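Local coordinates for aq_2013 protein (Aquifex aeolicus, PDB 2P6C), which is of unknown function but belongs to the YjbQ (UPF0047) family and assembles from three copies, with a phosphate ion held in a histidine-lined pocket, at residues A[59-62]-A[63-67]; A[70-74]-A[75-79]; A[86-89]-A[90-94]. All coordinates share one frame; numbering follows the deposited sequence.

The three contacts follow one another along the chain: contact 1 lies on helix 57-70, contact 2 in the loop that leaves it, and contact 3 at the start of helix 87-96. Contacts 2 and 3 have centres about 8 Å apart and share one phosphate, reached by His-79 from the loop, Asn-86 from the N-cap position and His-90 from the helix. A probable hydrogen bond from Lys-92 NZ to Ala-71 O, 2.7 Å, also joins them. Contact 1, centred about 15 Å from contact 3, touches it through Leu-67 CB and Lys-92 CE at 3.9 Å. Across the trimer, Asp-62 of contact 1 binds the backbone N-H groups of Lys-78 and His-79 of a neighbouring subunit.

Contact 1. Residues A[59-62]-A[63-67]; sequences LHED and IWEWL
Glu-65 reaches back one helical turn to lie against Glu-61, and its side chain can be followed atom by atom. CB rests 3.6 Å from Glu-61 O, the same carbonyl that accepts the Glu-65 backbone N-H. CG, anti to the carbonyl carbon of its own residue (chi1 -62°), comes closer still, 3.3 Å from Glu-61 O. CD then passes beside Glu-61 CG at 3.7 Å, and at the tip OE2 meets Glu-61 OE2 at 3.2 Å, with the two carboxylates turned 76° against each other. Two acceptors face one another there, so the pair would be expected to repel unless a proton or a cation intervenes. The other oxygen, OE1, has a long, weak ion pair with Lys-78 of the second subunit. This is the i to i+4 spacing of an alpha-helix, here helix 57-70, whose backbone bonds include Ile-63 N to Leu-59 O and Trp-66 N to Asp-62 O (2.8 Å), the one from Trp-64 N to His-60 O being weak. One face of the helix looks into its own subunit: Ile-63 sets CG1 between its backbone N and carbonyl carbon (chi1 53°), close to His-60 O, and its side chain packs on Leu-18 of strand 17-20. Trp-64 brings CD1 within 3.0 Å of the same oxygen, approaching obliquely. Another face meets the second subunit, where Asp-62 takes the backbone N-H groups of Lys-78 and His-79 of the second subunit on its two carboxylate oxygens and Trp-66 NE1 donates to Leu-70 O of that subunit.

Contact 2. Residues A[70-74]-A[75-79]; sequences LAPYR and PDYKH. With PO4 (phosphate ion), chain E.
Tyr-77 has CG anti to its carbonyl carbon (chi1 -79°), which swings the ring back over the preceding turn, while Arg-74 sets its own CG beside the backbone N (chi1 -85°), sending it toward the phenol end of that ring. Arg-74 crosses the ring at about a right angle, its CG 3.6 Å from Tyr-77 OH. The backbone places Arg-74 CB over the ring face in a CH-pi arrangement, offset toward the rim; its exact spacing is doubtful, because the model is too tight there. The hydroxyl donates a hydrogen bond to Pro-72 O, 2.6 Å, entering in the carbonyl plane; the carbonyl oxygen in turn sits at the edge of the Tyr-77 ring. Pro-72 CD lies 3.7 Å from Tyr-77 OH, in van der Waals contact. A phenylalanine in place of Tyr-77 would probably leave Pro-72 O without this donor and the loop free to shift at that point. Arg-74 bends at chi2 and chi3 to bring its guanidinium toward Asp-76; a salt bridge is modelled there, but its separations are too short for the detail to be trusted. On the other flank, Tyr-73 CE2 approaches Pro-75 CD at 4.0 Å, the two side chains crossing at about a right angle. Past the turn, His-79 NE2 donates to phosphate O2 at 3.1 Å, and its ND1 is bonded to Glu-56 of the third subunit. The loop connecting helix 57-70 to helix 87-96, closed by the Tyr-77 side-chain-to-backbone bond, thus leads to a phosphate site at a subunit interface, consistent with an anion-binding pocket.

Contact 3. Residues A[86-89]-A[90-94]; sequences NGDA and HLKNL. With PO4 (phosphate ion), chain E.
Phosphate O2 is gripped by both Asn-86 and His-90: His-90 NE2 donates to it over 2.8 Å in a nearly straight bond (167°), and Asn-86 ND2 over 3.0 Å. The same amide nitrogen makes a weak, bent bond to phosphate O3 and a hydrogen bond to Asp-123, so it links the anion to an acidic side chain. The imidazole presents its edge to the phosphate, while Asn-86 OD1 comes to that edge in the ring plane, 3.6 Å from His-90 CD2. Amide and ring planes stand 80° apart. Asn-86 holds CG between its backbone N and carbonyl carbon (chi1 68°), a setting that turns the amide toward His-90. His-79, the third donor to O2, has its ring edge-to-face with that of His-90. The ion probably came from the crystallisation liquor, but such a cluster of donors is consistent with an anion-binding pocket. Asn-86 occupies the N-cap position of helix 87-96, but its side chain turns to the phosphate rather than capping the helix; its carbonyl accepts the Ala-89 N-H, and the first turn goes on with Leu-91 N bonded to Gly-87 O. From the same first turn, Asp-88 reaches to Lys-92, one turn on, in an i to i+4 salt bridge, NZ to OD2 at 2.6 Å. The lysine chain stays extended and turns only at chi4, which carries NZ to the anti side of OD2, slightly out of the carboxylate plane; on the way CG passes 3.2 Å from Asp-88 O. Both charges have further mates: Lys-92 NZ also pairs with Glu-68, and Asp-88 OD2 pairs with Arg-16. On the helix face turned to strand 48-53, Asn-93 ND2 donates to Ser-48 O.

Contact 1. Residues A[59-62]-A[63-67]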
loop_
_atom_site.group_PDB
_atom_site.type_symbol
_atom_site.label_atom_id
_atom_site.label_comp_id
_atom_site.label_asym_id
_atom_site.label_seq_id
_atom_site.Cartn_x
_atom_site.Cartn_y
_atom_site.Cartn_z
ATOM N N LEU A 59 -1.880 21.524 1.495
ATOM C CA LEU A 59 -1.929 20.115 1.834
ATOM C C LEU A 59 -0.517 19.546 1.891
ATOM O O LEU A 59 -0.206 18.662 2.679
ATOM C CB LEU A 59 -2.751 19.391 0.761
ATOM C CG LEU A 59 -4.208 19.150 1.181
ATOM C CD1 LEU A 59 -4.982 18.326 0.151
ATOM C CD2 LEU A 59 -4.324 18.396 2.506
ATOM N N HIS A 60 0.356 20.056 1.036
ATOM C CA HIS A 60 1.725 19.588 1.064
ATOM C C HIS A 60 2.325 19.963 2.399
ATOM O O HIS A 60 3.068 19.185 2.992
ATOM C CB HIS A 60 2.523 20.207 -0.068
ATOM C CG HIS A 60 2.076 19.762 -1.424
ATOM N ND1 HIS A 60 2.627 20.254 -2.586
ATOM C CD2 HIS A 60 1.124 18.877 -1.803
ATOM C CE1 HIS A 60 2.034 19.692 -3.623
ATOM N NE2 HIS A 60 1.116 18.854 -3.176
ATOM N N GLU A 61 2.005 21.157 2.878
ATOM C CA GLU A 61 2.562 21.542 4.162
ATOM C C GLU A 61 1.950 20.703 5.274
ATOM O O GLU A 61 2.625 20.250 6.189
ATOM C CB GLU A 61 2.267 23.026 4.404
ATOM C CG GLU A 61 2.551 23.445 5.853
ATOM C CD GLU A 61 2.899 24.919 5.906
ATOM O OE1 GLU A 61 2.701 25.604 4.905
ATOM O OE2 GLU A 61 3.356 25.377 6.947
ATOM N N ASP A 62 0.647 20.440 5.206
ATOM C CA ASP A 62 0.002 19.621 6.231
ATOM C C ASP A 62 0.643 18.232 6.329
ATOM O O ASP A 62 0.783 17.661 7.397
ATOM C CB ASP A 62 -1.503 19.471 5.933
ATOM C CG ASP A 62 -2.248 20.803 6.048
ATOM O OD1 ASP A 62 -1.934 21.576 6.959
ATOM O OD2 ASP A 62 -3.159 21.028 5.251
ATOM N N ILE A 63 1.017 17.650 5.177
ATOM C CA ILE A 63 1.540 16.253 5.236
ATOM C C ILE A 63 2.939 16.267 5.910
ATOM O O ILE A 63 3.314 15.358 6.639
ATOM C CB ILE A 63 1.463 15.468 3.877
ATOM C CG1 ILE A 63 2.121 16.218 2.708
ATOM C CG2 ILE A 63 -0.019 15.210 3.453
ATOM C CD1 ILE A 63 2.765 15.301 1.666
ATOM N N TRP A 64 3.758 17.272 5.610
ATOM C CA TRP A 64 5.030 17.275 6.303
ATOM C C TRP A 64 4.832 17.426 7.814
ATOM O O TRP A 64 5.464 16.733 8.604
ATOM C CB TRP A 64 5.893 18.403 5.762
ATOM C CG TRP A 64 6.380 18.063 4.404
ATOM C CD1 TRP A 64 5.997 18.676 3.203
ATOM C CD2 TRP A 64 7.321 17.020 4.052
ATOM N NE1 TRP A 64 6.602 18.128 2.119
ATOM C CE2 TRP A 64 7.457 17.057 2.633
ATOM C CE3 TRP A 64 8.029 16.088 4.772
ATOM C CZ2 TRP A 64 8.298 16.172 1.988
ATOM C CZ3 TRP A 64 8.871 15.201 4.122
ATOM C CH2 TRP A 64 9.002 15.242 2.720
ATOM N N GLU A 65 3.940 18.331 8.212
ATOM C CA GLU A 65 3.689 18.551 9.631
ATOM C C GLU A 65 3.120 17.268 10.300
ATOM O O GLU A 65 3.523 16.870 11.385
ATOM C CB GLU A 65 2.761 19.799 9.781
ATOM C CG GLU A 65 3.406 21.112 9.241
ATOM C CD GLU A 65 2.506 22.356 9.412
ATOM O OE1 GLU A 65 1.295 22.196 9.482
ATOM O OE2 GLU A 65 3.043 23.460 9.482
ATOM N N TRP A 66 2.162 16.550 9.615
ATOM C CA TRP A 66 1.571 15.292 10.115
ATOM C C TRP A 66 2.615 14.165 10.208
ATOM O O TRP A 66 2.720 13.440 11.192
ATOM C CB TRP A 66 0.465 14.880 9.140
ATOM C CG TRP A 66 -0.220 13.619 9.527
ATOM C CD1 TRP A 66 -1.116 13.449 10.595
ATOM C CD2 TRP A 66 -0.218 12.371 8.791
ATOM N NE1 TRP A 66 -1.677 12.213 10.617
ATOM C CE2 TRP A 66 -1.114 11.496 9.470
ATOM C CE3 TRP A 66 0.445 11.922 7.669
ATOM C CZ2 TRP A 66 -1.321 10.212 9.005
ATOM C CZ3 TRP A 66 0.235 10.635 7.205
ATOM C CH2 TRP A 66 -0.652 9.775 7.882
ATOM N N LEU A 67 3.406 14.032 9.116
ATOM C CA LEU A 67 4.541 13.098 9.140
ATOM C C LEU A 67 5.495 13.349 10.343
ATOM O O LEU A 67 5.880 12.437 11.065
ATOM C CB LEU A 67 5.295 13.217 7.799
ATOM C CG LEU A 67 4.541 12.611 6.591
ATOM C CD1 LEU A 67 5.380 12.624 5.312
ATOM C CD2 LEU A 67 4.131 11.156 6.820
#

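Contact 2. Residues A[70-74]-A[75-79]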
loop_
_atom_site.group_PDB
_atom_site.type_symbol
_atom_site.label_atom_id
_atom_site.label_comp_id
_atom_site.label_asym_id
_atom_site.label_seq_id
_atom_site.Cartn_x
_atom_site.Cartn_y
_atom_site.Cartn_z
ATOM N N LEU A 70 3.686 12.294 13.449
ATOM C CA LEU A 70 3.507 10.831 13.639
ATOM C C LEU A 70 4.845 10.083 13.641
ATOM O O LEU A 70 5.038 9.107 14.354
ATOM C CB LEU A 70 2.605 10.193 12.534
ATOM C CG LEU A 70 1.142 10.674 12.490
ATOM C CD1 LEU A 70 0.246 9.822 11.573
ATOM C CD2 LEU A 70 0.443 10.707 13.849
ATOM N N ALA A 71 5.832 10.586 12.857
ATOM C CA ALA A 71 7.130 9.931 12.786
ATOM C C ALA A 71 8.274 10.944 12.860
ATOM O O ALA A 71 9.011 11.185 11.922
ATOM C CB ALA A 71 7.209 9.140 11.484
ATOM N N PRO A 72 8.395 11.535 14.046
ATOM C CA PRO A 72 9.264 12.680 14.312
ATOM C C PRO A 72 10.746 12.327 14.252
ATOM O O PRO A 72 11.186 11.253 14.670
ATOM C CB PRO A 72 8.938 13.184 15.714
ATOM C CG PRO A 72 8.633 11.868 16.417
ATOM C CD PRO A 72 7.812 11.070 15.299
ATOM N N TYR A 73 11.551 13.256 13.692
ATOM C CA TYR A 73 12.965 13.085 13.925
ATOM C C TYR A 73 13.169 12.945 15.416
ATOM O O TYR A 73 12.527 13.515 16.240
ATOM C CB TYR A 73 13.751 14.320 13.475
ATOM C CG TYR A 73 15.134 14.261 14.047
ATOM C CD1 TYR A 73 16.137 13.567 13.371
ATOM C CD2 TYR A 73 15.440 14.914 15.245
ATOM C CE1 TYR A 73 17.432 13.542 13.874
ATOM C CE2 TYR A 73 16.733 14.880 15.752
ATOM C CZ TYR A 73 17.723 14.192 15.074
ATOM O OH TYR A 73 19.007 14.136 15.583
ATOM N N ARG A 74 14.150 12.063 15.722
ATOM C CA ARG A 74 14.476 11.819 17.099
ATOM C C ARG A 74 15.936 11.495 17.164
ATOM O O ARG A 74 16.448 10.714 16.372
ATOM C CB ARG A 74 13.669 10.615 17.592
ATOM C CG ARG A 74 12.265 10.986 18.064
ATOM C CD ARG A 74 11.841 10.185 19.302
ATOM N NE ARG A 74 12.818 10.377 20.372
ATOM C CZ ARG A 74 12.363 10.828 21.551
ATOM N NH1 ARG A 74 11.067 11.014 21.736
ATOM N NH2 ARG A 74 13.236 11.215 22.490
ATOM N N PRO A 75 16.646 11.932 18.152
ATOM C CA PRO A 75 18.053 11.644 18.333
ATOM C C PRO A 75 18.391 10.256 18.977
ATOM O O PRO A 75 19.458 9.690 18.849
ATOM C CB PRO A 75 18.606 12.736 19.238
ATOM C CG PRO A 75 17.464 13.086 20.174
ATOM C CD PRO A 75 16.227 12.915 19.171
ATOM N N ASP A 76 17.341 9.747 19.669
ATOM C CA ASP A 76 17.473 8.523 20.461
ATOM C C ASP A 76 16.912 7.216 19.795
ATOM O O ASP A 76 16.708 6.215 20.421
ATOM C CB ASP A 76 16.844 8.738 21.883
ATOM C CG ASP A 76 15.415 9.298 21.823
ATOM O OD1 ASP A 76 14.896 9.410 20.711
ATOM O OD2 ASP A 76 14.831 9.589 22.884
ATOM N N TYR A 77 16.607 7.253 18.473
ATOM C CA TYR A 77 16.096 5.991 17.900
ATOM C C TYR A 77 17.217 4.974 18.012
ATOM O O TYR A 77 18.391 5.330 17.946
ATOM C CB TYR A 77 15.744 6.183 16.397
ATOM C CG TYR A 77 14.420 6.870 16.164
ATOM C CD1 TYR A 77 13.252 6.381 16.738
ATOM C CD2 TYR A 77 14.348 8.014 15.356
ATOM C CE1 TYR A 77 12.037 7.024 16.535
ATOM C CE2 TYR A 77 13.130 8.657 15.152
ATOM C CZ TYR A 77 11.982 8.166 15.740
ATOM O OH TYR A 77 10.782 8.823 15.594
ATOM N N LYS A 78 16.858 3.709 18.192
ATOM C CA LYS A 78 17.851 2.659 18.337
ATOM C C LYS A 78 18.690 2.520 17.076
ATOM O O LYS A 78 19.856 2.125 17.131
ATOM C CB LYS A 78 17.168 1.330 18.664
ATOM C CG LYS A 78 16.355 1.357 19.952
ATOM C CD LYS A 78 17.185 1.841 21.127
ATOM C CE LYS A 78 16.433 1.656 22.433
ATOM N NZ LYS A 78 15.096 2.324 22.384
ATOM N N HIS A 79 18.090 2.856 15.939
ATOM C CA HIS A 79 18.786 2.784 14.645
ATOM C C HIS A 79 20.079 3.608 14.696
ATOM O O HIS A 79 21.028 3.379 13.963
ATOM C CB HIS A 79 17.853 3.318 13.540
ATOM C CG HIS A 79 18.525 3.240 12.180
ATOM N ND1 HIS A 79 19.047 2.095 11.663
ATOM C CD2 HIS A 79 18.679 4.265 11.225
ATOM C CE1 HIS A 79 19.512 2.435 10.439
ATOM N NE2 HIS A 79 19.307 3.726 10.150
HETATM P P PO4 E . 20.079 3.965 5.794
HETATM O O1 PO4 E . 19.886 2.887 4.880
HETATM O O2 PO4 E . 19.359 3.978 7.019
HETATM O O3 PO4 E . 19.744 5.288 5.054
HETATM O O4 PO4 E . 21.476 4.119 6.150
#

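Contact 3. Residues A[86-89]-A[90-94]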
loop_
_atom_site.group_PDB
_atom_site.type_symbol
_atom_site.label_atom_id
_atom_site.label_comp_id
_atom_site.label_asym_id
_atom_site.label_seq_id
_atom_site.Cartn_x
_atom_site.Cartn_y
_atom_site.Cartn_z
ATOM N N ASN A 86 18.572 8.778 10.685
ATOM C CA ASN A 86 17.497 8.977 9.738
ATOM C C ASN A 86 16.350 8.035 10.057
ATOM O O ASN A 86 15.482 7.771 9.234
ATOM C CB ASN A 86 18.029 8.719 8.322
ATOM C CG ASN A 86 18.371 7.258 8.149
ATOM O OD1 ASN A 86 18.420 6.486 9.101
ATOM N ND2 ASN A 86 18.625 6.882 6.884
ATOM N N GLY A 87 16.357 7.532 11.288
ATOM C CA GLY A 87 15.304 6.634 11.730
ATOM C C GLY A 87 13.916 7.129 11.360
ATOM O O GLY A 87 13.088 6.355 10.880
ATOM N N ASP A 88 13.652 8.417 11.569
ATOM C CA ASP A 88 12.335 8.961 11.247
ATOM C C ASP A 88 11.980 8.785 9.770
ATOM O O ASP A 88 10.806 8.649 9.421
ATOM C CB ASP A 88 12.236 10.447 11.628
ATOM C CG ASP A 88 13.040 11.357 10.700
ATOM O OD1 ASP A 88 14.271 11.447 10.872
ATOM O OD2 ASP A 88 12.436 11.985 9.801
ATOM N N ALA A 89 12.985 8.791 8.900
ATOM C CA ALA A 89 12.741 8.624 7.466
ATOM C C ALA A 89 12.222 7.225 7.151
ATOM O O ALA A 89 11.423 7.033 6.233
ATOM C CB ALA A 89 14.021 8.889 6.679
ATOM N N HIS A 90 12.702 6.244 7.904
ATOM C CA HIS A 90 12.272 4.869 7.719
ATOM C C HIS A 90 10.825 4.748 8.161
ATOM O O HIS A 90 10.012 4.109 7.495
ATOM C CB HIS A 90 13.146 3.936 8.547
ATOM C CG HIS A 90 14.491 3.685 7.949
ATOM N ND1 HIS A 90 14.721 2.682 7.031
ATOM C CD2 HIS A 90 15.677 4.314 8.123
ATOM C CE1 HIS A 90 15.991 2.702 6.670
ATOM N NE2 HIS A 90 16.592 3.684 7.318
ATOM N N LEU A 91 10.509 5.371 9.291
ATOM C CA LEU A 91 9.151 5.330 9.805
ATOM C C LEU A 91 8.201 6.020 8.824
ATOM O O LEU A 91 7.099 5.523 8.561
ATOM C CB LEU A 91 9.096 5.983 11.190
ATOM C CG LEU A 91 9.947 5.280 12.258
ATOM C CD1 LEU A 91 9.873 6.054 13.573
ATOM C CD2 LEU A 91 9.467 3.840 12.455
ATOM N N LYS A 92 8.631 7.158 8.276
ATOM C CA LYS A 92 7.812 7.878 7.297
ATOM C C LYS A 92 7.552 7.006 6.065
ATOM O O LYS A 92 6.522 7.104 5.424
ATOM C CB LYS A 92 8.502 9.205 6.908
ATOM C CG LYS A 92 8.433 10.313 7.971
ATOM C CD LYS A 92 9.229 11.557 7.552
ATOM C CE LYS A 92 9.073 12.736 8.536
ATOM N NZ LYS A 92 9.863 12.556 9.766
ATOM N N ASN A 93 8.507 6.126 5.700
ATOM C CA ASN A 93 8.379 5.214 4.557
ATOM C C ASN A 93 7.324 4.146 4.869
ATOM O O ASN A 93 6.498 3.760 4.056
ATOM C CB ASN A 93 9.753 4.571 4.300
ATOM C CG ASN A 93 9.641 3.345 3.426
ATOM O OD1 ASN A 93 9.574 2.213 3.900
ATOM N ND2 ASN A 93 9.615 3.588 2.104
ATOM N N LEU A 94 7.386 3.699 6.122
ATOM C CA LEU A 94 6.390 2.731 6.565
ATOM C C LEU A 94 4.989 3.339 6.491
ATOM O O LEU A 94 4.055 2.751 5.963
ATOM C CB LEU A 94 6.714 2.320 8.012
ATOM C CG LEU A 94 6.998 0.816 8.177
ATOM C CD1 LEU A 94 6.799 0.336 9.616
ATOM C CD2 LEU A 94 6.098 -0.058 7.304
HETATM P P PO4 E . 20.079 3.965 5.794
HETATM O O1 PO4 E . 19.886 2.887 4.880
HETATM O O2 PO4 E . 19.359 3.978 7.019
HETATM O O3 PO4 E . 19.744 5.288 5.054
HETATM O O4 PO4 E . 21.476 4.119 6.150
#